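Local coordinates for uncharacterized protein YjgB (Bacillus subtilis, PDB 4YGT) that is of unknown function but is a putative secreted lipoprotein and the first structural representative of the DUF4309 family, which belongs to the PepSY clan, at residues Val107-Leu112 / His143-Gly147; Leu116-Arg121 / Tyr133-Thr137. One frame throughout, in Å; residues are numbered along the deposited sequence.

Contact 1: Val107-Leu112 / His143-Gly147; sequences VTPEVL and HFVIG
L112 sets its CD2 methyl squarely on the ring of F144: the carbon lies 3.5 Å from the ring centroid and only 1° off the ring normal, a CH-pi contact over the middle of the face. All six ring carbons are consequently about equally far from this methyl. The other branch of L112 serves the root of the same side chain, CD1 standing 3.8 Å from F144 CB. With its CG anti to the carbonyl carbon (chi1 -73°), and CB directed at the strand, L112 straddles ring and CB from the first turn of helix 109-116. V107 CG1 adds an oblique approach, 4.3 Å from F144 CD2.

I146, two residues further along strand 140-146 and on the same face of the sheet, meets the start of the helix with two different ends. Its CG2 lies 4.0 Å from P109 CG, while CD1 reaches back to the backbone, 3.7 Å from V107 O. The turn it packs against is fixed from within: T108 is the N-cap, its OG1 accepting from V111 N at 3.3 Å and 152°. L19, V20 and L23 of helix 14-27 close in beside V107, L112 and F144.

No hydrogen bond crosses between the two segments, which implies that helix and sheet are held here by shape and apolar burial.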
loop_
_atom_site.group_PDB
_atom_site.type_symbol
_atom_site.label_atom_id
_atom_site.label_comp_id
_atom_site.label_asym_id
_atom_site.label_seq_id
_atom_site.Cartn_x
_atom_site.Cartn_y
_atom_site.Cartn_z
ATOM N N VAL A 107 -1.320 -12.836 -0.971
ATOM C CA VAL A 107 -0.548 -12.145 -2.008
ATOM C C VAL A 107 0.886 -12.643 -1.940
ATOM O O VAL A 107 1.667 -12.241 -1.073
ATOM C CB VAL A 107 -0.663 -10.595 -1.943
ATOM C CG1 VAL A 107 0.212 -9.921 -2.997
ATOM C CG2 VAL A 107 -2.116 -10.156 -2.101
ATOM N N THR A 108 1.208 -13.546 -2.869
ATOM C CA THR A 108 2.506 -14.210 -3.013
ATOM C C THR A 108 3.246 -13.687 -4.255
ATOM O O THR A 108 2.579 -13.189 -5.164
ATOM C CB THR A 108 2.300 -15.735 -3.102
ATOM O OG1 THR A 108 1.429 -16.025 -4.190
ATOM C CG2 THR A 108 1.738 -16.341 -1.822
ATOM N N PRO A 109 4.599 -13.825 -4.356
ATOM C CA PRO A 109 5.302 -13.359 -5.572
ATOM C C PRO A 109 4.860 -14.080 -6.854
ATOM O O PRO A 109 5.126 -13.584 -7.956
ATOM C CB PRO A 109 6.773 -13.673 -5.269
ATOM C CG PRO A 109 6.850 -13.718 -3.775
ATOM C CD PRO A 109 5.563 -14.370 -3.377
ATOM N N GLU A 110 4.177 -15.240 -6.703
ATOM C CA GLU A 110 3.661 -16.039 -7.814
ATOM C C GLU A 110 2.284 -15.520 -8.264
ATOM O O GLU A 110 2.028 -15.491 -9.469
ATOM C CB GLU A 110 3.626 -17.554 -7.478
ATOM C CG GLU A 110 2.560 -17.991 -6.483
ATOM C CD GLU A 110 2.984 -19.051 -5.489
ATOM O OE1 GLU A 110 3.237 -20.202 -5.921
ATOM O OE2 GLU A 110 3.028 -18.742 -4.275
ATOM N N VAL A 111 1.410 -15.080 -7.322
ATOM C CA VAL A 111 0.105 -14.535 -7.722
ATOM C C VAL A 111 0.355 -13.207 -8.450
ATOM O O VAL A 111 -0.402 -12.871 -9.352
ATOM C CB VAL A 111 -0.977 -14.411 -6.610
ATOM C CG1 VAL A 111 -1.237 -15.741 -5.907
ATOM C CG2 VAL A 111 -0.658 -13.310 -5.617
ATOM N N LEU A 112 1.465 -12.512 -8.109
ATOM C CA LEU A 112 1.896 -11.270 -8.745
ATOM C C LEU A 112 2.287 -11.541 -10.186
ATOM O O LEU A 112 2.036 -10.712 -11.056
ATOM C CB LEU A 112 3.068 -10.623 -7.981
ATOM C CG LEU A 112 2.753 -9.959 -6.634
ATOM C CD1 LEU A 112 4.011 -9.389 -6.016
ATOM C CD2 LEU A 112 1.720 -8.844 -6.786
ATOM N N HIS A 143 4.839 -0.912 -4.871
ATOM C CA HIS A 143 5.887 -1.662 -4.211
ATOM C C HIS A 143 5.262 -2.744 -3.347
ATOM O O HIS A 143 4.733 -2.430 -2.277
ATOM C CB HIS A 143 6.725 -0.708 -3.351
ATOM C CG HIS A 143 7.496 0.313 -4.125
ATOM N ND1 HIS A 143 8.876 0.249 -4.227
ATOM C CD2 HIS A 143 7.065 1.422 -4.768
ATOM C CE1 HIS A 143 9.233 1.305 -4.933
ATOM N NE2 HIS A 143 8.180 2.041 -5.283
ATOM N N PHE A 144 5.253 -4.003 -3.831
ATOM C CA PHE A 144 4.730 -5.116 -3.034
ATOM C C PHE A 144 5.861 -5.622 -2.140
ATOM O O PHE A 144 6.793 -6.262 -2.639
ATOM C CB PHE A 144 4.168 -6.237 -3.905
ATOM C CG PHE A 144 2.964 -5.859 -4.717
ATOM C CD1 PHE A 144 3.106 -5.343 -6.000
ATOM C CD2 PHE A 144 1.678 -6.050 -4.216
ATOM C CE1 PHE A 144 1.983 -5.036 -6.774
ATOM C CE2 PHE A 144 0.557 -5.720 -4.982
ATOM C CZ PHE A 144 0.718 -5.230 -6.262
ATOM N N VAL A 145 5.809 -5.302 -0.832
ATOM C CA VAL A 145 6.875 -5.681 0.107
ATOM C C VAL A 145 6.542 -7.046 0.750
ATOM O O VAL A 145 5.702 -7.134 1.642
ATOM C CB VAL A 145 7.135 -4.553 1.141
ATOM C CG1 VAL A 145 8.249 -4.924 2.099
ATOM C CG2 VAL A 145 7.452 -3.231 0.447
ATOM N N ILE A 146 7.232 -8.102 0.288
ATOM C CA ILE A 146 7.060 -9.497 0.716
ATOM C C ILE A 146 8.052 -9.826 1.847
ATOM O O ILE A 146 9.239 -9.490 1.774
ATOM C CB ILE A 146 7.213 -10.445 -0.518
ATOM C CG1 ILE A 146 6.336 -9.967 -1.724
ATOM C CG2 ILE A 146 6.978 -11.929 -0.176
ATOM C CD1 ILE A 146 4.836 -10.381 -1.756
ATOM N N GLY A 147 7.539 -10.484 2.882
ATOM C CA GLY A 147 8.314 -10.862 4.059
ATOM C C GLY A 147 9.178 -12.092 3.881
ATOM O O GLY A 147 9.448 -12.498 2.746
#

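Contact 2: Leu116-Arg121 / Tyr133-Thr137; sequences LGPVNR and YVYDT
A classic beta bulge forms where N120 and R121 both face V134. R121 N donates to V134 O at 3.2 Å, whereas the bond from N120 N to the same oxygen is weak, its N-H...O angle only 128°. V134 N returns a 2.8 Å bond to R121 O, making R121 and V134 a hydrogen-bonded antiparallel pair.

The bulge thus starts strand 121-124, which lies outermost in the antiparallel sheet beside strand 131-137, and the side chain of N120 extends the pairing. Its OD1 takes D136 N at 2.8 Å and 170°, with the donor above the amide carbonyl plane, and the amide stacks on the D136 carboxylate, their planes 21° apart. R121, bent at chi3, swings its guanidinium to the same carboxylate; NH1 meets D136 OD1 at 2.9 Å in a salt bridge.

The ring of Y135 is sandwiched by the chain leaving helix 109-116: L116 CD1 sits 3.7 Å from the ring centroid over one face, and V119 CA covers the opposite face. G117 O lies in the ring plane at its edge, 3.0 Å from Y135 OH. A leucine in place of Y135 would probably leave L116 and V119 without the flat surface between them and G117 O without its hydroxyl neighbour.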
loop_
_atom_site.group_PDB
_atom_site.type_symbol
_atom_site.label_atom_id
_atom_site.label_comp_id
_atom_site.label_asym_id
_atom_site.label_seq_id
_atom_site.Cartn_x
_atom_site.Cartn_y
_atom_site.Cartn_z
ATOM N N LEU A 116 -0.142 -9.936 -12.732
ATOM C CA LEU A 116 0.444 -8.749 -13.354
ATOM C C LEU A 116 1.596 -9.048 -14.318
ATOM O O LEU A 116 2.220 -8.123 -14.850
ATOM C CB LEU A 116 0.918 -7.756 -12.268
ATOM C CG LEU A 116 0.027 -7.530 -11.049
ATOM C CD1 LEU A 116 0.651 -6.511 -10.103
ATOM C CD2 LEU A 116 -1.399 -7.081 -11.455
ATOM N N GLY A 117 1.842 -10.325 -14.578
ATOM C CA GLY A 117 2.935 -10.726 -15.441
ATOM C C GLY A 117 4.268 -10.505 -14.751
ATOM O O GLY A 117 4.324 -10.495 -13.514
ATOM N N PRO A 118 5.364 -10.288 -15.516
ATOM C CA PRO A 118 6.672 -10.101 -14.871
ATOM C C PRO A 118 6.781 -8.782 -14.110
ATOM O O PRO A 118 6.085 -7.808 -14.396
ATOM C CB PRO A 118 7.672 -10.189 -16.033
ATOM C CG PRO A 118 6.891 -9.831 -17.234
ATOM C CD PRO A 118 5.485 -10.296 -16.989
ATOM N N VAL A 119 7.629 -8.802 -13.089
ATOM C CA VAL A 119 7.893 -7.678 -12.191
ATOM C C VAL A 119 8.911 -6.739 -12.876
ATOM O O VAL A 119 9.821 -7.229 -13.550
ATOM C CB VAL A 119 8.371 -8.213 -10.801
ATOM C CG1 VAL A 119 9.665 -9.039 -10.903
ATOM C CG2 VAL A 119 8.512 -7.095 -9.784
ATOM N N ASN A 120 8.757 -5.406 -12.714
ATOM C CA ASN A 120 9.706 -4.467 -13.316
ATOM C C ASN A 120 11.064 -4.502 -12.599
ATOM O O ASN A 120 12.103 -4.553 -13.260
ATOM C CB ASN A 120 9.156 -3.052 -13.324
ATOM C CG ASN A 120 7.984 -2.873 -14.259
ATOM O OD1 ASN A 120 6.815 -2.951 -13.858
ATOM N ND2 ASN A 120 8.273 -2.636 -15.534
ATOM N N ARG A 121 11.045 -4.487 -11.254
ATOM C CA ARG A 121 12.224 -4.440 -10.373
ATOM C C ARG A 121 12.068 -5.278 -9.146
ATOM O O ARG A 121 10.969 -5.342 -8.585
ATOM C CB ARG A 121 12.374 -3.004 -9.824
ATOM C CG ARG A 121 13.232 -2.045 -10.589
ATOM C CD ARG A 121 13.054 -0.677 -9.943
ATOM N NE ARG A 121 12.818 0.373 -10.936
ATOM C CZ ARG A 121 11.618 0.722 -11.387
ATOM N NH1 ARG A 121 10.530 0.112 -10.940
ATOM N NH2 ARG A 121 11.499 1.680 -12.296
ATOM N N TYR A 133 8.857 -6.252 -4.607
ATOM C CA TYR A 133 8.529 -6.493 -6.016
ATOM C C TYR A 133 7.859 -5.222 -6.582
ATOM O O TYR A 133 6.742 -4.891 -6.178
ATOM C CB TYR A 133 7.601 -7.707 -6.141
ATOM C CG TYR A 133 8.271 -9.020 -5.814
ATOM C CD1 TYR A 133 8.360 -9.472 -4.502
ATOM C CD2 TYR A 133 8.797 -9.828 -6.820
ATOM C CE1 TYR A 133 8.947 -10.697 -4.195
ATOM C CE2 TYR A 133 9.407 -11.048 -6.524
ATOM C CZ TYR A 133 9.485 -11.475 -5.206
ATOM O OH TYR A 133 10.055 -12.680 -4.886
ATOM N N VAL A 134 8.563 -4.466 -7.448
ATOM C CA VAL A 134 8.051 -3.193 -7.964
ATOM C C VAL A 134 7.419 -3.351 -9.345
ATOM O O VAL A 134 8.046 -3.881 -10.261
ATOM C CB VAL A 134 9.140 -2.088 -7.993
ATOM C CG1 VAL A 134 8.549 -0.731 -8.346
ATOM C CG2 VAL A 134 9.896 -2.013 -6.680
ATOM N N TYR A 135 6.186 -2.832 -9.490
ATOM C CA TYR A 135 5.415 -2.769 -10.737
ATOM C C TYR A 135 5.214 -1.305 -11.135
ATOM O O TYR A 135 4.675 -0.549 -10.345
ATOM C CB TYR A 135 4.055 -3.487 -10.582
ATOM C CG TYR A 135 4.182 -4.993 -10.658
ATOM C CD1 TYR A 135 4.129 -5.654 -11.879
ATOM C CD2 TYR A 135 4.387 -5.755 -9.510
ATOM C CE1 TYR A 135 4.275 -7.040 -11.959
ATOM C CE2 TYR A 135 4.515 -7.142 -9.575
ATOM C CZ TYR A 135 4.458 -7.782 -10.803
ATOM O OH TYR A 135 4.591 -9.152 -10.875
ATOM N N ASP A 136 5.683 -0.895 -12.330
ATOM C CA ASP A 136 5.512 0.488 -12.776
ATOM C C ASP A 136 4.077 0.689 -13.253
ATOM O O ASP A 136 3.546 -0.163 -13.969
ATOM C CB ASP A 136 6.521 0.868 -13.867
ATOM C CG ASP A 136 7.972 0.981 -13.405
ATOM O OD1 ASP A 136 8.202 1.246 -12.195
ATOM O OD2 ASP A 136 8.870 0.893 -14.264
ATOM N N THR A 137 3.434 1.782 -12.794
ATOM C CA THR A 137 2.030 2.113 -13.085
ATOM C C THR A 137 1.888 3.595 -13.521
ATOM O O THR A 137 1.427 4.456 -12.769
ATOM C CB THR A 137 1.137 1.783 -11.866
ATOM O OG1 THR A 137 1.543 2.593 -10.761
ATOM C CG2 THR A 137 1.189 0.311 -11.478
HETATM O O HOH W 1 3.661 -2.886 -15.029
#

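Both contacts fasten the 107-121 region to neighbouring strands of one antiparallel sheet, contact 1 through helix 109-116 on strand 140-146 and contact 2 through the following loop on strand 131-137. Contact 1 is buried and apolar; contact 2 lies at the surface and combines backbone pairing, a salt bridge and aromatic packing, burying 531 Å² against 244 Å². Their centres are 10 Å apart, and they touch directly. F144 O and Y133 N, 2.9 Å apart, probably form a hydrogen bond between the adjacent strands, and L112 O lies 3.0 Å from Y135 OH. Y133 also sets its ring against I146 and its OH against P109 CB, carrying the packing toward strand 121-124.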